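Side-chain contacts in choline kinase (PDB 3MES), which probably phosphorylates choline, and perhaps ethanolamine, with ATP as phosphate donor, and is seen here with ADP and magnesium bound: residues E328-F333 / A359-T364; Q412-L415 / S419-F422. All coordinates share one frame; numbering follows the deposited sequence.

Contact 1: residues E328-F333 / A359-T364; sequences ELRKLF and AVEVFT
The guanidinium group of Arg330 carries the carboxylate of Glu361 stacked on one of its faces, the two planes 24° apart, while a water sits at NE. This is a helix-to-helix ion pair in the helical part of the choline kinase fold, joining helix 327-342 to helix 351-362. The backbones stand well apart, 9.5 Å between the CA atoms of Arg330 and Val360, and two long side chains bridge the gap, crossing at about a right angle. CB of Arg330 points toward 359-364, and the chain beyond it bends at chi2 and chi3, which lays the flat face of the guanidinium against the acid. Glu361 folds at chi2 (-62°) and brings OE1 over the guanidinium, 3.1 Å above its plane and offset toward the rim. OE1 lies 3.3 Å from Arg330 NE, a salt bridge resting on charge alone, because no N-H of the arginine points at this oxygen. Lower down the acid chain, Glu361 CG packs against Arg330 NH1. The directional link runs through the water: it accepts from Arg330 NE and donates to OE1 of Glu361. The carboxylate has further partners: OE1 is also hydrogen-bonded to Tyr324 OH, and OE2 forms a salt bridge with Lys405, so two positive charges, Arg330 and Lys405, lie close to this buried acid and would be expected to favour its ionised form. On the arginine side, Phe302 of helix 294-303 and Thr357 touch the chain. On another side of helix 327-342, Leu332 packs on Leu332 of the second subunit. The water lies 2.8 Å from Arg330 NE and 3.0 Å from Glu361 OE1.

Contact 2: residues Q412-L415 / S419-F422; sequences QGIL and SWLF
Trp420 reaches from the C-terminal tail back to the backbone of Gly413 and Ile414, closing a short loop after helix 391-411. Its CB points toward the 412-415 segment, and chi1 of 70° tucks CG over the residue's own backbone and swings the pyrrole side of the indole, CD1 and NE1, to the carbonyls of Gly413 and Ile414. Past CG, CD1 lies 3.4 Å from Ile414 O and about as close to Gly413 O, which approaches the ring obliquely. Next along the rim, NE1 donates to Ile414 O at 2.8 Å, the N-H...O angle a bent 144°. This oxygen lies at the ring edge, close to the indole plane, while NE1 is tilted 24° from the carbonyl plane. Leu421 CB covers the centre of one face of the indole, 4.2 Å above it. Helix 351-362 supplies Lys358 for a cation-pi contact with the indole and Ile355 for packing. The accepting loop starts at Gly413, whose positive phi ends helix 391-411 in a Schellman motif. CB of Ile414 and of Leu415 points away from 419-422, and the side chains pack on Leu409 of helix 391-411 and Val362 of helix 351-362.

Helix 351-362 joins the two contacts, whose centres are 14 Å apart: contact 1 uses Glu361 of this helix to meet helix 327-342, and contact 2 lays the chain's tail against it. They touch directly. Ile414 CD1 packs 3.6 Å from Glu361 CB, at the base of the acid of contact 1, and Val362 CG2 lies 3.8 Å from both Leu415 CD2 and Ile414 CG2. Trp420 CH2 approaches Ala359 N at 3.9 Å. In sequence the two follow one another, both segments of contact 1 preceding those of contact 2. Both lie away from the ADP, magnesium and decamethonium sites, contact 2 farther from the chain's centre (about 27 Å against 16 Å, centre to centre).

Contact 1: residues E328-F333 / A359-T364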
ATOM      1  N   GLU B 328      16.805   1.631  11.331  1.00 18.19           N
ATOM      2  CA  GLU B 328      15.443   1.327  11.741  1.00 18.09           C
ATOM      3  C   GLU B 328      14.506   1.291  10.537  1.00 18.05           C
ATOM      4  O   GLU B 328      13.735   0.345  10.373  1.00 18.06           O
ATOM      5  CB  GLU B 328      14.940   2.326  12.785  1.00 18.10           C
ATOM      6  CG  GLU B 328      13.586   1.958  13.372  1.00 18.17           C
ATOM      7  CD  GLU B 328      13.162   2.870  14.503  1.00 18.41           C
ATOM      8  OE1 GLU B 328      13.789   3.937  14.690  1.00 18.98           O
ATOM      9  OE2 GLU B 328      12.197   2.521  15.210  1.00 18.51           O
ATOM     10  N   LEU B 329      14.578   2.320   9.696  1.00 18.05           N
ATOM     11  CA  LEU B 329      13.769   2.363   8.483  1.00 18.14           C
ATOM     12  C   LEU B 329      13.994   1.109   7.651  1.00 18.28           C
ATOM     13  O   LEU B 329      13.041   0.467   7.208  1.00 18.39           O
ATOM     14  CB  LEU B 329      14.098   3.598   7.642  1.00 18.08           C
ATOM     15  CG  LEU B 329      13.178   3.766   6.426  1.00 18.15           C
ATOM     16  CD1 LEU B 329      11.748   4.018   6.885  1.00 17.53           C
ATOM     17  CD2 LEU B 329      13.652   4.881   5.501  1.00 17.78           C
ATOM     18  N   ARG B 330      15.261   0.768   7.444  1.00 18.38           N
ATOM     19  CA  ARG B 330      15.623  -0.408   6.668  1.00 18.57           C
ATOM     20  C   ARG B 330      14.941  -1.662   7.220  1.00 18.73           C
ATOM     21  O   ARG B 330      14.374  -2.454   6.464  1.00 18.76           O
ATOM     22  CB  ARG B 330      17.148  -0.575   6.635  1.00 18.50           C
ATOM     23  CG  ARG B 330      17.865   0.387   5.688  1.00 18.58           C
ATOM     24  CD  ARG B 330      19.257   0.758   6.205  1.00 19.03           C
ATOM     25  NE  ARG B 330      20.007  -0.418   6.636  1.00 19.39           N
ATOM     26  CZ  ARG B 330      21.070  -0.385   7.434  1.00 18.87           C
ATOM     27  NH1 ARG B 330      21.677  -1.514   7.766  1.00 18.92           N
ATOM     28  NH2 ARG B 330      21.524   0.769   7.904  1.00 18.49           N
ATOM     29  N   LYS B 331      14.987  -1.829   8.540  1.00 18.86           N
ATOM     30  CA  LYS B 331      14.382  -2.992   9.193  1.00 18.91           C
ATOM     31  C   LYS B 331      12.865  -3.051   9.033  1.00 18.75           C
ATOM     32  O   LYS B 331      12.287  -4.131   8.931  1.00 18.67           O
ATOM     33  CB  LYS B 331      14.745  -3.026  10.678  1.00 19.04           C
ATOM     34  CG  LYS B 331      16.220  -3.217  10.933  1.00 19.64           C
ATOM     35  CD  LYS B 331      16.474  -3.696  12.350  1.00 20.82           C
ATOM     36  CE  LYS B 331      17.955  -3.960  12.569  1.00 21.57           C
ATOM     37  NZ  LYS B 331      18.222  -4.629  13.874  1.00 22.30           N
ATOM     38  N   LEU B 332      12.219  -1.890   9.032  1.00 18.72           N
ATOM     39  CA  LEU B 332      10.788  -1.834   8.766  1.00 18.59           C
ATOM     40  C   LEU B 332      10.516  -2.301   7.341  1.00 18.37           C
ATOM     41  O   LEU B 332       9.606  -3.092   7.094  1.00 18.34           O
ATOM     42  CB  LEU B 332      10.253  -0.419   8.979  1.00 18.72           C
ATOM     43  CG  LEU B 332      10.331   0.088  10.419  1.00 19.05           C
ATOM     44  CD1 LEU B 332       9.884   1.541  10.509  1.00 19.41           C
ATOM     45  CD2 LEU B 332       9.500  -0.796  11.340  1.00 19.21           C
ATOM     46  N   PHE B 333      11.321  -1.817   6.404  1.00 18.19           N
ATOM     47  CA  PHE B 333      11.183  -2.220   5.012  1.00 17.98           C
ATOM     48  C   PHE B 333      11.276  -3.733   4.901  1.00 17.95           C
ATOM     49  O   PHE B 333      10.409  -4.385   4.314  1.00 17.93           O
ATOM     50  CB  PHE B 333      12.272  -1.570   4.159  1.00 17.86           C
ATOM     51  CG  PHE B 333      12.200  -1.932   2.702  1.00 17.91           C
ATOM     52  CD1 PHE B 333      11.626  -1.067   1.787  1.00 17.97           C
ATOM     53  CD2 PHE B 333      12.707  -3.139   2.247  1.00 18.05           C
ATOM     54  CE1 PHE B 333      11.561  -1.394   0.446  1.00 18.11           C
ATOM     55  CE2 PHE B 333      12.644  -3.473   0.908  1.00 17.90           C
ATOM     56  CZ  PHE B 333      12.072  -2.600   0.006  1.00 17.79           C
ATOM     57  N   ALA B 359      22.953  -8.216   5.958  1.00 19.10           N
ATOM     58  CA  ALA B 359      23.354  -8.896   4.732  1.00 18.93           C
ATOM     59  C   ALA B 359      23.067  -8.025   3.512  1.00 18.78           C
ATOM     60  O   ALA B 359      23.877  -7.950   2.587  1.00 18.74           O
ATOM     61  CB  ALA B 359      22.644 -10.239   4.608  1.00 18.93           C
ATOM     62  N   VAL B 360      21.911  -7.366   3.519  1.00 18.47           N
ATOM     63  CA  VAL B 360      21.513  -6.501   2.413  1.00 18.29           C
ATOM     64  C   VAL B 360      22.495  -5.350   2.223  1.00 18.23           C
ATOM     65  O   VAL B 360      22.651  -4.833   1.117  1.00 18.20           O
ATOM     66  CB  VAL B 360      20.101  -5.918   2.629  1.00 18.21           C
ATOM     67  CG1 VAL B 360      19.839  -4.793   1.646  1.00 18.09           C
ATOM     68  CG2 VAL B 360      19.052  -7.003   2.497  1.00 17.82           C
ATOM     69  N   GLU B 361      23.150  -4.951   3.307  1.00 18.15           N
ATOM     70  CA  GLU B 361      24.127  -3.864   3.254  1.00 18.01           C
ATOM     71  C   GLU B 361      25.256  -4.178   2.278  1.00 17.86           C
ATOM     72  O   GLU B 361      25.765  -3.292   1.596  1.00 17.84           O
ATOM     73  CB  GLU B 361      24.696  -3.582   4.645  1.00 17.98           C
ATOM     74  CG  GLU B 361      23.764  -2.785   5.540  1.00 18.15           C
ATOM     75  CD  GLU B 361      23.462  -1.408   4.975  1.00 18.61           C
ATOM     76  OE1 GLU B 361      22.364  -1.225   4.412  1.00 18.12           O
ATOM     77  OE2 GLU B 361      24.329  -0.514   5.084  1.00 18.88           O
ATOM     78  N   VAL B 362      25.643  -5.446   2.218  1.00 17.74           N
ATOM     79  CA  VAL B 362      26.720  -5.874   1.334  1.00 17.63           C
ATOM     80  C   VAL B 362      26.399  -5.559  -0.124  1.00 17.37           C
ATOM     81  O   VAL B 362      27.253  -5.087  -0.869  1.00 17.30           O
ATOM     82  CB  VAL B 362      26.992  -7.385   1.475  1.00 17.69           C
ATOM     83  CG1 VAL B 362      27.754  -7.906   0.264  1.00 17.91           C
ATOM     84  CG2 VAL B 362      27.745  -7.671   2.767  1.00 17.83           C
ATOM     85  N   PHE B 363      25.158  -5.819  -0.523  1.00 17.16           N
ATOM     86  CA  PHE B 363      24.737  -5.618  -1.904  1.00 16.95           C
ATOM     87  C   PHE B 363      24.718  -4.150  -2.326  1.00 16.98           C
ATOM     88  O   PHE B 363      24.483  -3.845  -3.495  1.00 17.13           O
ATOM     89  CB  PHE B 363      23.362  -6.246  -2.142  1.00 16.89           C
ATOM     90  CG  PHE B 363      23.385  -7.747  -2.203  1.00 16.55           C
ATOM     91  CD1 PHE B 363      23.678  -8.399  -3.391  1.00 16.08           C
ATOM     92  CD2 PHE B 363      23.112  -8.506  -1.077  1.00 16.18           C
ATOM     93  CE1 PHE B 363      23.701  -9.781  -3.453  1.00 15.92           C
ATOM     94  CE2 PHE B 363      23.132  -9.888  -1.133  1.00 15.93           C
ATOM     95  CZ  PHE B 363      23.426 -10.526  -2.322  1.00 15.65           C
ATOM     96  N   THR B 364      24.959  -3.242  -1.381  1.00 16.86           N
ATOM     97  CA  THR B 364      24.973  -1.816  -1.697  1.00 16.76           C
ATOM     98  C   THR B 364      26.133  -1.483  -2.629  1.00 16.82           C
ATOM     99  O   THR B 364      26.048  -0.557  -3.442  1.00 16.82           O
ATOM    100  CB  THR B 364      25.077  -0.935  -0.429  1.00 16.76           C
ATOM    101  OG1 THR B 364      26.269  -1.265   0.295  1.00 16.82           O
ATOM    102  CG2 THR B 364      23.868  -1.136   0.471  1.00 16.74           C
TER
HETATM  103  O   HOH W   1      19.844  -2.709   5.051  1.00 18.30           O

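Contact 2: residues Q412-L415 / S419-F422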
ATOM      1  N   GLN B 412      31.981  -1.458  10.411  1.00 26.62           N
ATOM      2  CA  GLN B 412      30.757  -1.914  11.063  1.00 26.59           C
ATOM      3  C   GLN B 412      30.752  -3.423  11.289  1.00 26.50           C
ATOM      4  O   GLN B 412      29.869  -3.957  11.961  1.00 26.35           O
ATOM      5  CB  GLN B 412      29.532  -1.497  10.253  1.00 26.59           C
ATOM      6  CG  GLN B 412      29.204  -0.021  10.355  1.00 26.90           C
ATOM      7  CD  GLN B 412      28.069   0.384   9.436  1.00 27.17           C
ATOM      8  OE1 GLN B 412      27.763  -0.312   8.466  1.00 27.46           O
ATOM      9  NE2 GLN B 412      27.442   1.516   9.733  1.00 26.99           N
ATOM     10  N   GLY B 413      31.739  -4.107  10.724  1.00 26.49           N
ATOM     11  CA  GLY B 413      31.874  -5.545  10.917  1.00 26.55           C
ATOM     12  C   GLY B 413      30.969  -6.353  10.008  1.00 26.63           C
ATOM     13  O   GLY B 413      30.846  -7.565  10.166  1.00 26.64           O
ATOM     14  N   ILE B 414      30.332  -5.683   9.054  1.00 26.70           N
ATOM     15  CA  ILE B 414      29.478  -6.371   8.092  1.00 26.87           C
ATOM     16  C   ILE B 414      30.319  -7.140   7.077  1.00 26.90           C
ATOM     17  O   ILE B 414      29.955  -8.239   6.667  1.00 26.97           O
ATOM     18  CB  ILE B 414      28.534  -5.397   7.365  1.00 26.86           C
ATOM     19  CG1 ILE B 414      27.546  -4.783   8.360  1.00 26.93           C
ATOM     20  CG2 ILE B 414      27.794  -6.114   6.246  1.00 26.94           C
ATOM     21  CD1 ILE B 414      26.510  -3.880   7.725  1.00 26.56           C
ATOM     22  N   LEU B 415      31.441  -6.550   6.674  1.00 26.99           N
ATOM     23  CA  LEU B 415      32.418  -7.242   5.840  1.00 27.10           C
ATOM     24  C   LEU B 415      33.621  -7.646   6.684  1.00 27.31           C
ATOM     25  O   LEU B 415      34.053  -6.889   7.554  1.00 27.22           O
ATOM     26  CB  LEU B 415      32.874  -6.354   4.680  1.00 26.99           C
ATOM     27  CG  LEU B 415      31.900  -6.124   3.525  1.00 26.91           C
ATOM     28  CD1 LEU B 415      32.488  -5.132   2.531  1.00 26.62           C
ATOM     29  CD2 LEU B 415      31.548  -7.438   2.835  1.00 26.55           C
ATOM     30  N   SER B 419      32.842 -13.638   8.452  1.00 29.40           N
ATOM     31  CA  SER B 419      33.206 -13.360   9.839  1.00 29.53           C
ATOM     32  C   SER B 419      31.997 -13.292  10.773  1.00 29.63           C
ATOM     33  O   SER B 419      32.156 -13.138  11.982  1.00 29.66           O
ATOM     34  CB  SER B 419      34.025 -12.069   9.942  1.00 29.57           C
ATOM     35  OG  SER B 419      33.240 -10.930   9.630  1.00 29.55           O
ATOM     36  N   TRP B 420      30.793 -13.409  10.217  1.00 29.69           N
ATOM     37  CA  TRP B 420      29.582 -13.358  11.035  1.00 29.74           C
ATOM     38  C   TRP B 420      28.433 -14.205  10.487  1.00 29.82           C
ATOM     39  O   TRP B 420      27.762 -14.913  11.239  1.00 29.83           O
ATOM     40  CB  TRP B 420      29.124 -11.905  11.241  1.00 29.67           C
ATOM     41  CG  TRP B 420      28.571 -11.246  10.007  1.00 29.72           C
ATOM     42  CD1 TRP B 420      29.266 -10.524   9.080  1.00 29.86           C
ATOM     43  CD2 TRP B 420      27.204 -11.241   9.573  1.00 29.40           C
ATOM     44  NE1 TRP B 420      28.419 -10.074   8.095  1.00 29.53           N
ATOM     45  CE2 TRP B 420      27.149 -10.502   8.374  1.00 29.47           C
ATOM     46  CE3 TRP B 420      26.024 -11.793  10.081  1.00 29.46           C
ATOM     47  CZ2 TRP B 420      25.958 -10.300   7.674  1.00 29.47           C
ATOM     48  CZ3 TRP B 420      24.844 -11.592   9.384  1.00 29.52           C
ATOM     49  CH2 TRP B 420      24.821 -10.853   8.193  1.00 29.38           C
ATOM     50  N   LEU B 421      28.217 -14.135   9.178  1.00 29.90           N
ATOM     51  CA  LEU B 421      27.080 -14.801   8.546  1.00 29.99           C
ATOM     52  C   LEU B 421      26.907 -16.257   8.978  1.00 30.16           C
ATOM     53  O   LEU B 421      25.784 -16.728   9.157  1.00 30.11           O
ATOM     54  CB  LEU B 421      27.192 -14.719   7.021  1.00 29.87           C
ATOM     55  CG  LEU B 421      26.040 -15.329   6.220  1.00 29.91           C
ATOM     56  CD1 LEU B 421      24.715 -14.664   6.574  1.00 29.63           C
ATOM     57  CD2 LEU B 421      26.311 -15.229   4.725  1.00 29.63           C
ATOM     58  N   PHE B 422      28.017 -16.968   9.143  1.00 30.33           N
ATOM     59  CA  PHE B 422      27.961 -18.396   9.442  1.00 30.61           C
ATOM     60  C   PHE B 422      28.071 -18.699  10.938  1.00 30.74           C
ATOM     61  O   PHE B 422      28.128 -19.859  11.338  1.00 30.76           O
ATOM     62  CB  PHE B 422      29.048 -19.149   8.668  1.00 30.56           C
ATOM     63  CG  PHE B 422      29.100 -18.803   7.207  1.00 30.61           C
ATOM     64  CD1 PHE B 422      28.059 -19.148   6.361  1.00 30.89           C
ATOM     65  CD2 PHE B 422      30.191 -18.135   6.679  1.00 30.76           C
ATOM     66  CE1 PHE B 422      28.102 -18.829   5.016  1.00 30.85           C
ATOM     67  CE2 PHE B 422      30.242 -17.815   5.334  1.00 30.91           C
ATOM     68  CZ  PHE B 422      29.196 -18.162   4.503  1.00 30.98           C
TER